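Local structure of polyketide biosynthesis cytochrome P450 PksS (Bacillus subtilis, 4YZR) at residues T48-C53 / P324-N329; L378-D383 / S398-L403; I125-L130 / F366-K371; S19-F24 / A44-R49. The protein acts as a heme-containing cytochrome P450 monooxygenase on dihydrobacillaene in the biosynthesis of the polyketide antibiotic bacillaene. All blocks are in the same frame, centred on the assembly; numbering follows the deposited sequence.

Contact 1. Residues T48-C53 / P324-N329; sequences TRYDDC and PNFFEN
Tyr50 and Phe326 bring the two backbones closest, with CA atoms 7.3 Å apart, where the first turn of helix 50-58 faces the irregular chain of 324-329. In P450 terms, the start of helix B meets the meander that follows the K' helix, and the contact is an aromatic cluster of Tyr50, Phe326 and Phe327. Tyr50 and Phe326 form an offset stack, their centroids 4.2 Å apart and their planes inclined by 26°. The displacement is plain from the atoms: Tyr50 CD1 sits over the centre of the Phe326 ring, 3.5 Å from CG of Phe326, while CB of Phe326 lies over the centre of the Tyr50 ring as a CH-pi contact. The CB of Tyr50 already points toward 324-329, and CG is anti to the backbone N (chi1 -174°). Phe327 CE2 lies 3.9 Å from Tyr50 CD2, the two rings meeting obliquely. The tyrosine is also held by polar atoms at its two ends, OH on the carbonyl of Arg341 and backbone N on Asp323. Beside the cluster, Arg49, at the N-cap position, grips Asp51 side-on with two nitrogens. NE meets OD1 of Asp51 on its syn side, whereas NH1 of Arg49 reaches OD2 of Asp51 at 3.0 Å from above the carboxylate plane.

Contact 2. Residues L378-D383 / S398-L403; sequences LAVAPD and SLPVSL
Ala379 and Pro400 supply the one hydrogen bond between the two segments: Ala379 N donates to Pro400 O at 2.9 Å, with an N-H...O angle of 154° and the donor tilted from the carbonyl plane. Next to it, Leu378 and Val401 form an antiparallel non-hydrogen-bonded pair, CA to CA 4.6 Å, with diverging side chains. This is the edge of the small C-terminal sheet of the P450 fold, usually called β3, in which strand 400-402 lies between strands 377-378 and 138-140; the backbone bond of Ser402 to Glu377 continues the pairing.

The apolar contacts fall into two groups. Leu378 brings its end toward Leu399, just before strand 400-402: chi2 (57°) sets CD1, which lies 3.5 Å from CD1 of Leu399, the side chains crossing at about a right angle. Both leucines also touch Leu255 of helix 228-259. After the strand, CG1 of Val380 packs 3.9 Å from CD of Pro400. Apart from these pairs, the methyl of Ala379 rests against the Pro400-Val401 backbone, its CB 3.5 Å from Pro400 O.

With its nitrogen in the ring, Pro400 can offer the neighbouring chain no amide N-H; its carbonyl takes the hydrogen bond and its ring the apolar contact.

Contact 3. Residues I125-L130 / F366-K371; sequences IAEQLL and FKALLK
Leu130 and Ala368 bury the largest areas between helices 119-133 and 355-372, helices D and L of the P450 fold. Leu130 CD1 lies 3.7 Å from the methyl of Ala368 and also touches that residue's carbonyl oxygen. Its other branch, CD2, meets CD1 of Leu369 at 3.8 Å, the two side chains crossing at about a right angle. Leu130 therefore divides its two methyls between successive residues of the opposite helix. Leu369 points its first bond away from helix 119-133, yet its far end still takes part. A looser methyl contact joins Ala126 CB to Ala368 CB at 4.3 Å.

The backbone geometry is consistent with these distances. The short axes come within 10.0 Å and run in broadly the same direction, 32° apart, and small alanines occupy the position where CA atoms of Ala126 and Ala368 are 7.0 Å from each other.

At the side of the interface, Glu127 bends at its second torsion (chi2 -52°), and OE2 passes 3.4 Å from Ala368 CB. A water lies 2.9 Å from both Glu127 OE2 and Ala368 O, placed to donate to either and probably bridging the helices. The other carboxylate oxygen, OE1, forms a salt bridge with Arg372 on the same helix as Ala368.

Farther out, Phe145 of helix 141-146 packs against both Leu130 and Leu369, while Leu149 of helix 148-158 touches Ala126. The chemistry thus changes across the interface: methyls fill the middle, and at one border a carboxylate is paired with an arginine of the partner helix beside a water, surroundings that probably stabilise its charged form.

Contact 4. Residues S19-F24 / A44-R49; sequences SVLGRF and AWLITR
Leu21 and Phe24 belong to helix 17-27, helix A of the P450 fold, and pack one turn apart on Leu46 and Thr48, at the end of strand 42-47 and just past it in the mixed sheet of strands 30-35, 42-47 and 312-315 (β1). Leu46 is the central apolar partner. Its CB points toward the helix, and chi2 (61°) sets its methyls: CD1 meets CD2 of Leu21 at 4.0 Å, whereas CD2 rises over one face of the Phe24 ring. That CH-pi contact has CD2 4.2 Å from the ring centroid and 23° off the normal, displaced toward the rim, with CG of Phe24 the nearest ring atom.

Thr48 lies mainly against the helix backbone. Its CG2 is 3.6 Å from Leu21 O, and Thr48 OG1 is 3.5 Å from Phe24 C. The hydroxyl has a weak hydrogen bond to Pro29 O, in the turn between helix 17-27 and strand 30-35.

Around this buried layer, the ring of His31 meets Phe24, and Phe33 and Phe314 from the flanking strands touch Leu46. A helix followed by an antiparallel strand pair, with its leucine and phenylalanine laid against the second strand, is the helix A to β1 packing of the cytochrome P450 fold.

From the N terminus, contact 4 closes first, a short loop through strand 30-35 that lays helix 17-27 on strand 42-47. Its second segment shares Thr48 and Arg49 with contact 1, whose span then runs to the meander at 324-329 and ties the end of the β1 sheet region to a late part of the chain; their centres are about 12 Å apart. Contact 3 opens inside that span at 125-130 and closes beyond it at 366-371, so the two cross; contact 3 joins helices 119-133 and 355-372. Contact 2 follows in series, a carboxy-terminal pairing of antiparallel strands across a long loop, its centre about 18 Å from that of contact 3. Contacts 3 and 4 lie on opposite sides of the chain's centre.

Contact 1. Residues T48-C53 / P324-N329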
loop_
_atom_site.group_PDB
_atom_site.type_symbol
_atom_site.label_atom_id
_atom_site.label_comp_id
_atom_site.label_asym_id
_atom_site.label_seq_id
_atom_site.Cartn_x
_atom_site.Cartn_y
_atom_site.Cartn_z
ATOM N N THR A 48 -15.473 -10.375 4.844
ATOM C CA THR A 48 -15.709 -9.630 3.637
ATOM C C THR A 48 -16.659 -8.509 3.638
ATOM O O THR A 48 -16.693 -7.712 2.716
ATOM C CB THR A 48 -16.005 -10.564 2.471
ATOM O OG1 THR A 48 -16.908 -11.582 2.973
ATOM C CG2 THR A 48 -14.736 -11.251 2.030
ATOM N N ARG A 49 -17.562 -8.454 4.663
ATOM C CA ARG A 49 -18.439 -7.303 4.773
ATOM C C ARG A 49 -17.840 -6.095 5.479
ATOM O O ARG A 49 -17.017 -6.273 6.353
ATOM C CB ARG A 49 -19.675 -7.665 5.597
ATOM C CG ARG A 49 -20.665 -8.599 4.860
ATOM C CD ARG A 49 -21.677 -9.176 5.902
ATOM N NE ARG A 49 -22.428 -8.101 6.581
ATOM C CZ ARG A 49 -23.625 -7.667 6.230
ATOM N NH1 ARG A 49 -24.183 -6.659 6.890
ATOM N NH2 ARG A 49 -24.278 -8.162 5.168
ATOM N N TYR A 50 -18.300 -4.906 5.140
ATOM C CA TYR A 50 -17.758 -3.693 5.739
ATOM C C TYR A 50 -18.027 -3.667 7.243
ATOM O O TYR A 50 -17.175 -3.344 8.052
ATOM C CB TYR A 50 -18.366 -2.476 5.069
ATOM C CG TYR A 50 -17.812 -1.153 5.472
ATOM C CD1 TYR A 50 -18.208 -0.468 6.610
ATOM C CD2 TYR A 50 -16.901 -0.488 4.630
ATOM C CE1 TYR A 50 -17.760 0.782 6.914
ATOM C CE2 TYR A 50 -16.446 0.793 4.934
ATOM C CZ TYR A 50 -16.892 1.427 6.074
ATOM O OH TYR A 50 -16.499 2.724 6.362
ATOM N N ASP A 51 -19.257 -3.981 7.675
ATOM C CA ASP A 51 -19.539 -3.901 9.082
ATOM C C ASP A 51 -18.745 -4.880 9.858
ATOM O O ASP A 51 -18.200 -4.530 10.945
ATOM C CB ASP A 51 -21.086 -4.112 9.366
ATOM C CG ASP A 51 -21.657 -5.401 8.920
ATOM O OD1 ASP A 51 -21.135 -6.179 8.114
ATOM O OD2 ASP A 51 -22.805 -5.790 9.364
ATOM N N ASP A 52 -18.566 -6.081 9.346
ATOM C CA ASP A 52 -17.760 -7.056 10.084
ATOM C C ASP A 52 -16.249 -6.740 10.071
ATOM O O ASP A 52 -15.531 -6.906 11.059
ATOM C CB ASP A 52 -17.928 -8.473 9.557
ATOM C CG ASP A 52 -19.385 -8.973 9.641
ATOM O OD1 ASP A 52 -20.034 -8.651 10.677
ATOM O OD2 ASP A 52 -19.876 -9.667 8.754
ATOM N N CYS A 53 -15.784 -6.171 8.942
ATOM C CA CYS A 53 -14.392 -5.722 8.910
ATOM C C CYS A 53 -14.163 -4.680 9.955
ATOM O O CYS A 53 -13.155 -4.656 10.666
ATOM C CB CYS A 53 -14.055 -5.209 7.551
ATOM S SG CYS A 53 -13.727 -6.477 6.295
ATOM N N PRO A 324 -22.766 -2.830 -0.456
ATOM C CA PRO A 324 -23.871 -1.935 -0.681
ATOM C C PRO A 324 -24.608 -1.448 0.533
ATOM O O PRO A 324 -25.357 -0.467 0.387
ATOM C CB PRO A 324 -24.854 -2.820 -1.550
ATOM C CG PRO A 324 -24.547 -4.129 -1.216
ATOM C CD PRO A 324 -23.005 -4.180 -0.951
ATOM N N ASN A 325 -24.323 -1.947 1.704
ATOM C CA ASN A 325 -24.808 -1.342 2.940
ATOM C C ASN A 325 -24.149 -0.033 3.279
ATOM O O ASN A 325 -24.627 0.790 4.063
ATOM C CB ASN A 325 -24.626 -2.266 4.037
ATOM C CG ASN A 325 -25.429 -3.500 3.879
ATOM O OD1 ASN A 325 -26.669 -3.420 4.053
ATOM N ND2 ASN A 325 -24.847 -4.603 3.504
ATOM N N PHE A 326 -22.941 0.204 2.657
ATOM C CA PHE A 326 -22.200 1.385 2.931
ATOM C C PHE A 326 -21.880 2.281 1.769
ATOM O O PHE A 326 -21.455 3.445 1.972
ATOM C CB PHE A 326 -20.875 1.000 3.693
ATOM C CG PHE A 326 -21.146 0.535 5.083
ATOM C CD1 PHE A 326 -21.490 -0.775 5.342
ATOM C CD2 PHE A 326 -21.184 1.436 6.162
ATOM C CE1 PHE A 326 -21.756 -1.210 6.608
ATOM C CE2 PHE A 326 -21.466 0.994 7.428
ATOM C CZ PHE A 326 -21.764 -0.313 7.643
ATOM N N PHE A 327 -22.055 1.801 0.544
ATOM C CA PHE A 327 -21.782 2.518 -0.644
ATOM C C PHE A 327 -22.939 2.308 -1.635
ATOM O O PHE A 327 -23.278 1.199 -1.970
ATOM C CB PHE A 327 -20.455 2.073 -1.320
ATOM C CG PHE A 327 -19.231 2.158 -0.434
ATOM C CD1 PHE A 327 -18.561 3.330 -0.335
ATOM C CD2 PHE A 327 -18.883 1.134 0.423
ATOM C CE1 PHE A 327 -17.446 3.453 0.480
ATOM C CE2 PHE A 327 -17.794 1.230 1.283
ATOM C CZ PHE A 327 -17.134 2.407 1.296
ATOM N N GLU A 328 -23.340 3.424 -2.222
ATOM C CA GLU A 328 -24.367 3.343 -3.261
ATOM C C GLU A 328 -23.782 2.946 -4.583
ATOM O O GLU A 328 -22.737 3.452 -4.960
ATOM C CB GLU A 328 -25.025 4.707 -3.389
ATOM C CG GLU A 328 -26.091 4.868 -4.474
ATOM C CD GLU A 328 -26.444 6.339 -4.661
ATOM O OE1 GLU A 328 -26.401 7.069 -3.647
ATOM O OE2 GLU A 328 -26.748 6.767 -5.800
ATOM N N ASN A 329 -24.463 2.013 -5.291
ATOM C CA ASN A 329 -24.021 1.524 -6.590
ATOM C C ASN A 329 -22.511 1.215 -6.528
ATOM O O ASN A 329 -21.729 1.816 -7.250
ATOM C CB ASN A 329 -24.239 2.588 -7.674
ATOM C CG ASN A 329 -25.698 2.982 -7.826
ATOM O OD1 ASN A 329 -26.022 4.153 -7.860
ATOM N ND2 ASN A 329 -26.530 2.020 -7.946
#

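Contact 2. Residues L378-D383 / S398-L403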
loop_
_atom_site.group_PDB
_atom_site.type_symbol
_atom_site.label_atom_id
_atom_site.label_comp_id
_atom_site.label_asym_id
_atom_site.label_seq_id
_atom_site.Cartn_x
_atom_site.Cartn_y
_atom_site.Cartn_z
ATOM N N LEU A 378 -6.114 2.917 -23.410
ATOM C CA LEU A 378 -5.615 1.593 -23.138
ATOM C C LEU A 378 -5.174 0.847 -24.386
ATOM O O LEU A 378 -5.870 1.019 -25.448
ATOM C CB LEU A 378 -6.704 0.842 -22.338
ATOM C CG LEU A 378 -6.381 -0.354 -21.522
ATOM C CD1 LEU A 378 -5.323 -0.050 -20.487
ATOM C CD2 LEU A 378 -7.692 -0.798 -20.871
ATOM N N ALA A 379 -4.065 0.170 -24.436
ATOM C CA ALA A 379 -3.545 -0.512 -25.643
ATOM C C ALA A 379 -3.315 -1.974 -25.269
ATOM O O ALA A 379 -2.387 -2.600 -25.722
ATOM C CB ALA A 379 -2.249 0.113 -26.072
ATOM N N VAL A 380 -4.196 -2.540 -24.439
ATOM C CA VAL A 380 -4.175 -3.983 -24.036
ATOM C C VAL A 380 -5.612 -4.370 -23.855
ATOM O O VAL A 380 -6.417 -3.613 -23.324
ATOM C CB VAL A 380 -3.381 -4.184 -22.724
ATOM C CG1 VAL A 380 -3.891 -3.329 -21.596
ATOM C CG2 VAL A 380 -3.320 -5.641 -22.321
ATOM N N ALA A 381 -5.992 -5.521 -24.427
ATOM C CA ALA A 381 -7.337 -6.035 -24.242
ATOM C C ALA A 381 -7.551 -6.526 -22.796
ATOM O O ALA A 381 -6.630 -7.037 -22.175
ATOM C CB ALA A 381 -7.595 -7.193 -25.207
ATOM N N PRO A 382 -8.791 -6.485 -22.316
ATOM C CA PRO A 382 -9.070 -6.948 -20.921
ATOM C C PRO A 382 -8.525 -8.314 -20.527
ATOM O O PRO A 382 -7.966 -8.482 -19.441
ATOM C CB PRO A 382 -10.626 -6.978 -20.912
ATOM C CG PRO A 382 -10.975 -5.875 -21.818
ATOM C CD PRO A 382 -10.007 -5.889 -22.939
ATOM N N ASP A 383 -8.662 -9.323 -21.400
ATOM C CA ASP A 383 -8.149 -10.640 -21.088
ATOM C C ASP A 383 -6.655 -10.748 -21.083
ATOM O O ASP A 383 -6.187 -11.720 -20.540
ATOM C CB ASP A 383 -8.641 -11.674 -22.112
ATOM C CG ASP A 383 -10.177 -11.870 -22.078
ATOM O OD1 ASP A 383 -10.858 -11.448 -21.112
ATOM O OD2 ASP A 383 -10.693 -12.463 -23.046
ATOM N N SER A 398 2.410 -4.700 -16.073
ATOM C CA SER A 398 2.601 -3.714 -17.151
ATOM C C SER A 398 1.279 -3.153 -17.487
ATOM O O SER A 398 0.193 -3.669 -17.192
ATOM C CB SER A 398 3.248 -4.391 -18.382
ATOM O OG SER A 398 2.416 -5.381 -18.836
ATOM N N LEU A 399 1.308 -1.998 -18.166
ATOM C CA LEU A 399 0.114 -1.260 -18.530
ATOM C C LEU A 399 0.346 -0.507 -19.861
ATOM O O LEU A 399 0.658 0.677 -19.848
ATOM C CB LEU A 399 -0.377 -0.298 -17.462
ATOM C CG LEU A 399 -1.667 0.473 -17.725
ATOM C CD1 LEU A 399 -2.770 -0.410 -18.092
ATOM C CD2 LEU A 399 -2.100 1.311 -16.508
ATOM N N PRO A 400 0.210 -1.283 -20.992
ATOM C CA PRO A 400 0.414 -0.616 -22.282
ATOM C C PRO A 400 -0.634 0.369 -22.632
ATOM O O PRO A 400 -1.801 0.025 -22.556
ATOM C CB PRO A 400 0.462 -1.817 -23.244
ATOM C CG PRO A 400 0.524 -3.079 -22.479
ATOM C CD PRO A 400 -0.029 -2.715 -21.118
ATOM N N VAL A 401 -0.293 1.585 -23.070
ATOM C CA VAL A 401 -1.181 2.587 -23.479
ATOM C C VAL A 401 -0.671 3.219 -24.795
ATOM O O VAL A 401 0.482 3.161 -25.121
ATOM C CB VAL A 401 -1.344 3.745 -22.416
ATOM C CG1 VAL A 401 -1.877 3.153 -21.095
ATOM C CG2 VAL A 401 -0.104 4.471 -22.129
ATOM N N SER A 402 -1.673 3.812 -25.473
ATOM C CA SER A 402 -1.375 4.742 -26.602
ATOM C C SER A 402 -1.449 6.104 -26.027
ATOM O O SER A 402 -2.385 6.439 -25.282
ATOM C CB SER A 402 -2.441 4.505 -27.652
ATOM O OG SER A 402 -2.314 5.538 -28.612
ATOM N N LEU A 403 -0.470 6.944 -26.291
ATOM C CA LEU A 403 -0.427 8.301 -25.799
ATOM C C LEU A 403 -0.971 9.325 -26.766
ATOM O O LEU A 403 -1.435 10.353 -26.317
ATOM C CB LEU A 403 0.998 8.688 -25.410
ATOM C CG LEU A 403 1.711 7.881 -24.345
ATOM C CD1 LEU A 403 3.155 8.237 -24.205
ATOM C CD2 LEU A 403 1.028 7.973 -22.959
#

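Contact 3. Residues I125-L130 / F366-K371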
loop_
_atom_site.group_PDB
_atom_site.type_symbol
_atom_site.label_atom_id
_atom_site.label_comp_id
_atom_site.label_asym_id
_atom_site.label_seq_id
_atom_site.Cartn_x
_atom_site.Cartn_y
_atom_site.Cartn_z
ATOM N N ILE A 125 9.150 15.791 -10.470
ATOM C CA ILE A 125 9.396 14.380 -10.880
ATOM C C ILE A 125 8.405 13.955 -11.859
ATOM O O ILE A 125 8.764 13.359 -12.941
ATOM C CB ILE A 125 9.366 13.435 -9.635
ATOM C CG1 ILE A 125 10.489 13.781 -8.681
ATOM C CG2 ILE A 125 9.410 11.973 -10.031
ATOM C CD1 ILE A 125 10.203 13.246 -7.283
ATOM N N ALA A 126 7.156 14.217 -11.682
ATOM C CA ALA A 126 6.126 13.853 -12.645
ATOM C C ALA A 126 6.386 14.453 -13.996
ATOM O O ALA A 126 6.305 13.747 -15.019
ATOM C CB ALA A 126 4.706 14.168 -12.196
ATOM N N GLU A 127 6.687 15.729 -14.009
ATOM C CA GLU A 127 6.946 16.413 -15.322
ATOM C C GLU A 127 8.142 15.902 -15.992
ATOM O O GLU A 127 8.072 15.654 -17.251
ATOM C CB GLU A 127 6.935 17.919 -15.083
ATOM C CG GLU A 127 5.540 18.464 -14.641
ATOM C CD GLU A 127 4.272 18.108 -15.486
ATOM O OE1 GLU A 127 4.305 18.223 -16.690
ATOM O OE2 GLU A 127 3.194 17.925 -14.922
ATOM N N GLN A 128 9.180 15.530 -15.349
ATOM C CA GLN A 128 10.337 14.927 -15.959
ATOM C C GLN A 128 10.013 13.577 -16.536
ATOM O O GLN A 128 10.454 13.209 -17.644
ATOM C CB GLN A 128 11.489 14.747 -14.947
ATOM C CG GLN A 128 12.728 14.010 -15.376
ATOM C CD GLN A 128 12.656 12.471 -15.311
ATOM O OE1 GLN A 128 12.547 11.883 -14.217
ATOM N NE2 GLN A 128 12.837 11.802 -16.458
ATOM N N LEU A 129 9.239 12.758 -15.826
ATOM C CA LEU A 129 8.894 11.451 -16.352
ATOM C C LEU A 129 8.017 11.584 -17.564
ATOM O O LEU A 129 8.179 10.828 -18.583
ATOM C CB LEU A 129 8.179 10.560 -15.293
ATOM C CG LEU A 129 9.064 10.191 -14.123
ATOM C CD1 LEU A 129 8.195 9.664 -12.996
ATOM C CD2 LEU A 129 10.107 9.159 -14.537
ATOM N N LEU A 130 7.083 12.516 -17.552
ATOM C CA LEU A 130 6.172 12.780 -18.674
ATOM C C LEU A 130 7.003 13.298 -19.868
ATOM O O LEU A 130 6.618 12.933 -21.030
ATOM C CB LEU A 130 5.061 13.698 -18.300
ATOM C CG LEU A 130 4.087 13.035 -17.295
ATOM C CD1 LEU A 130 3.248 14.089 -16.669
ATOM C CD2 LEU A 130 3.199 11.959 -17.899
ATOM N N PHE A 366 -2.052 11.751 -11.426
ATOM C CA PHE A 366 -3.217 11.588 -12.317
ATOM C C PHE A 366 -3.492 12.870 -13.053
ATOM O O PHE A 366 -3.698 12.834 -14.270
ATOM C CB PHE A 366 -4.433 11.151 -11.576
ATOM C CG PHE A 366 -4.316 9.769 -10.912
ATOM C CD1 PHE A 366 -3.837 8.659 -11.569
ATOM C CD2 PHE A 366 -4.706 9.616 -9.621
ATOM C CE1 PHE A 366 -3.775 7.392 -10.840
ATOM C CE2 PHE A 366 -4.646 8.445 -8.936
ATOM C CZ PHE A 366 -4.162 7.343 -9.560
ATOM N N LYS A 367 -3.443 14.007 -12.383
ATOM C CA LYS A 367 -3.669 15.310 -13.076
ATOM C C LYS A 367 -2.628 15.482 -14.115
ATOM O O LYS A 367 -2.941 15.949 -15.265
ATOM C CB LYS A 367 -3.681 16.387 -12.068
ATOM C CG LYS A 367 -4.934 16.620 -11.343
ATOM C CD LYS A 367 -4.841 17.754 -10.305
ATOM C CE LYS A 367 -4.280 19.065 -10.741
ATOM N NZ LYS A 367 -4.176 19.934 -9.503
ATOM N N ALA A 368 -1.368 15.262 -13.837
ATOM C CA ALA A 368 -0.308 15.535 -14.729
ATOM C C ALA A 368 -0.385 14.659 -15.924
ATOM O O ALA A 368 -0.128 15.158 -17.083
ATOM C CB ALA A 368 1.033 15.478 -14.064
ATOM N N LEU A 369 -0.656 13.383 -15.791
ATOM C CA LEU A 369 -0.750 12.466 -16.887
ATOM C C LEU A 369 -1.864 12.880 -17.850
ATOM O O LEU A 369 -1.618 12.861 -19.069
ATOM C CB LEU A 369 -1.046 11.061 -16.324
ATOM C CG LEU A 369 -1.141 9.930 -17.348
ATOM C CD1 LEU A 369 0.191 9.722 -18.006
ATOM C CD2 LEU A 369 -1.641 8.678 -16.656
ATOM N N LEU A 370 -3.006 13.216 -17.318
ATOM C CA LEU A 370 -4.225 13.575 -18.142
ATOM C C LEU A 370 -4.008 14.921 -18.772
ATOM O O LEU A 370 -4.551 15.123 -19.959
ATOM C CB LEU A 370 -5.483 13.559 -17.353
ATOM C CG LEU A 370 -5.885 12.230 -16.824
ATOM C CD1 LEU A 370 -7.101 12.447 -15.936
ATOM C CD2 LEU A 370 -6.149 11.271 -17.939
ATOM N N LYS A 371 -3.242 15.808 -18.219
ATOM C CA LYS A 371 -2.936 17.155 -18.804
ATOM C C LYS A 371 -2.006 16.921 -19.934
ATOM O O LYS A 371 -2.171 17.531 -21.063
ATOM C CB LYS A 371 -2.319 18.079 -17.788
ATOM C CG LYS A 371 -2.014 19.459 -18.344
ATOM C CD LYS A 371 -1.542 20.432 -17.288
ATOM C CE LYS A 371 -1.395 21.795 -17.966
ATOM N NZ LYS A 371 -0.772 22.730 -17.004
HETATM O O HOH W 1 1.500 17.507 -17.294
#

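Contact 4. Residues S19-F24 / A44-R49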
loop_
_atom_site.group_PDB
_atom_site.type_symbol
_atom_site.label_atom_id
_atom_site.label_comp_id
_atom_site.label_asym_id
_atom_site.label_seq_id
_atom_site.Cartn_x
_atom_site.Cartn_y
_atom_site.Cartn_z
ATOM N N SER A 19 -13.991 -10.017 -7.512
ATOM C CA SER A 19 -15.190 -10.849 -7.727
ATOM C C SER A 19 -15.198 -12.043 -6.744
ATOM O O SER A 19 -16.255 -12.396 -6.244
ATOM C CB SER A 19 -15.354 -11.336 -9.186
ATOM O OG SER A 19 -16.080 -12.534 -9.301
ATOM N N VAL A 20 -14.056 -12.556 -6.384
ATOM C CA VAL A 20 -14.021 -13.619 -5.395
ATOM C C VAL A 20 -14.498 -13.098 -4.034
ATOM O O VAL A 20 -15.334 -13.667 -3.320
ATOM C CB VAL A 20 -12.610 -14.238 -5.252
ATOM C CG1 VAL A 20 -12.510 -15.194 -4.118
ATOM C CG2 VAL A 20 -12.241 -14.961 -6.563
ATOM N N LEU A 21 -13.838 -12.014 -3.565
ATOM C CA LEU A 21 -14.185 -11.469 -2.251
ATOM C C LEU A 21 -15.678 -11.014 -2.201
ATOM O O LEU A 21 -16.329 -11.145 -1.181
ATOM C CB LEU A 21 -13.272 -10.320 -1.877
ATOM C CG LEU A 21 -11.789 -10.601 -1.710
ATOM C CD1 LEU A 21 -11.055 -9.300 -1.433
ATOM C CD2 LEU A 21 -11.632 -11.588 -0.607
ATOM N N GLY A 22 -16.169 -10.510 -3.312
ATOM C CA GLY A 22 -17.573 -10.085 -3.414
ATOM C C GLY A 22 -18.544 -11.250 -3.279
ATOM O O GLY A 22 -19.628 -11.111 -2.666
ATOM N N ARG A 23 -18.177 -12.372 -3.890
ATOM C CA ARG A 23 -19.051 -13.569 -3.775
ATOM C C ARG A 23 -19.071 -14.034 -2.370
ATOM O O ARG A 23 -20.105 -14.318 -1.827
ATOM C CB ARG A 23 -18.569 -14.659 -4.735
ATOM C CG ARG A 23 -19.231 -15.997 -4.393
ATOM C CD ARG A 23 -18.940 -17.070 -5.427
ATOM N NE ARG A 23 -17.600 -17.614 -5.179
ATOM C CZ ARG A 23 -16.520 -17.461 -5.973
ATOM N NH1 ARG A 23 -16.557 -16.728 -7.092
ATOM N NH2 ARG A 23 -15.364 -18.045 -5.623
ATOM N N PHE A 24 -17.929 -14.068 -1.652
ATOM C CA PHE A 24 -17.892 -14.365 -0.256
ATOM C C PHE A 24 -18.700 -13.365 0.567
ATOM O O PHE A 24 -19.426 -13.779 1.488
ATOM C CB PHE A 24 -16.430 -14.491 0.296
ATOM C CG PHE A 24 -15.827 -15.851 0.009
ATOM C CD1 PHE A 24 -16.063 -16.869 0.887
ATOM C CD2 PHE A 24 -15.052 -16.085 -1.096
ATOM C CE1 PHE A 24 -15.529 -18.142 0.645
ATOM C CE2 PHE A 24 -14.478 -17.381 -1.312
ATOM C CZ PHE A 24 -14.759 -18.375 -0.450
ATOM N N ALA A 44 -7.563 -19.745 9.525
ATOM C CA ALA A 44 -7.852 -18.307 9.205
ATOM C C ALA A 44 -9.287 -18.103 8.938
ATOM O O ALA A 44 -10.100 -18.965 8.571
ATOM C CB ALA A 44 -7.027 -17.877 8.041
ATOM N N TRP A 45 -9.704 -16.847 9.074
ATOM C CA TRP A 45 -11.052 -16.415 8.777
ATOM C C TRP A 45 -11.029 -15.260 7.789
ATOM O O TRP A 45 -10.304 -14.317 8.022
ATOM C CB TRP A 45 -11.787 -15.925 10.056
ATOM C CG TRP A 45 -12.001 -17.031 11.066
ATOM C CD1 TRP A 45 -11.151 -17.433 11.990
ATOM C CD2 TRP A 45 -13.150 -17.856 11.161
ATOM N NE1 TRP A 45 -11.687 -18.477 12.703
ATOM C CE2 TRP A 45 -12.912 -18.751 12.192
ATOM C CE3 TRP A 45 -14.344 -17.918 10.470
ATOM C CZ2 TRP A 45 -13.833 -19.690 12.570
ATOM C CZ3 TRP A 45 -15.269 -18.854 10.858
ATOM C CH2 TRP A 45 -14.998 -19.716 11.902
ATOM N N LEU A 46 -11.808 -15.380 6.740
ATOM C CA LEU A 46 -11.970 -14.329 5.770
ATOM C C LEU A 46 -13.182 -13.520 6.112
ATOM O O LEU A 46 -14.291 -14.061 6.143
ATOM C CB LEU A 46 -12.108 -14.916 4.360
ATOM C CG LEU A 46 -12.317 -13.919 3.240
ATOM C CD1 LEU A 46 -11.147 -12.939 3.122
ATOM C CD2 LEU A 46 -12.668 -14.620 1.902
ATOM N N ILE A 47 -13.036 -12.190 6.296
ATOM C CA ILE A 47 -14.091 -11.269 6.666
ATOM C C ILE A 47 -14.330 -10.322 5.524
ATOM O O ILE A 47 -13.372 -9.584 5.141
ATOM C CB ILE A 47 -13.642 -10.501 7.946
ATOM C CG1 ILE A 47 -13.093 -11.436 9.018
ATOM C CG2 ILE A 47 -14.811 -9.630 8.494
ATOM C CD1 ILE A 47 -14.037 -12.495 9.523
ATOM N N THR A 48 -15.473 -10.375 4.844
ATOM C CA THR A 48 -15.709 -9.630 3.637
ATOM C C THR A 48 -16.659 -8.509 3.638
ATOM O O THR A 48 -16.693 -7.712 2.716
ATOM C CB THR A 48 -16.005 -10.564 2.471
ATOM O OG1 THR A 48 -16.908 -11.582 2.973
ATOM C CG2 THR A 48 -14.736 -11.251 2.030
ATOM N N ARG A 49 -17.562 -8.454 4.663
ATOM C CA ARG A 49 -18.439 -7.303 4.773
ATOM C C ARG A 49 -17.840 -6.095 5.479
ATOM O O ARG A 49 -17.017 -6.273 6.353
ATOM C CB ARG A 49 -19.675 -7.665 5.597
ATOM C CG ARG A 49 -20.665 -8.599 4.860
ATOM C CD ARG A 49 -21.677 -9.176 5.902
ATOM N NE ARG A 49 -22.428 -8.101 6.581
ATOM C CZ ARG A 49 -23.625 -7.667 6.230
ATOM N NH1 ARG A 49 -24.183 -6.659 6.890
ATOM N NH2 ARG A 49 -24.278 -8.162 5.168
#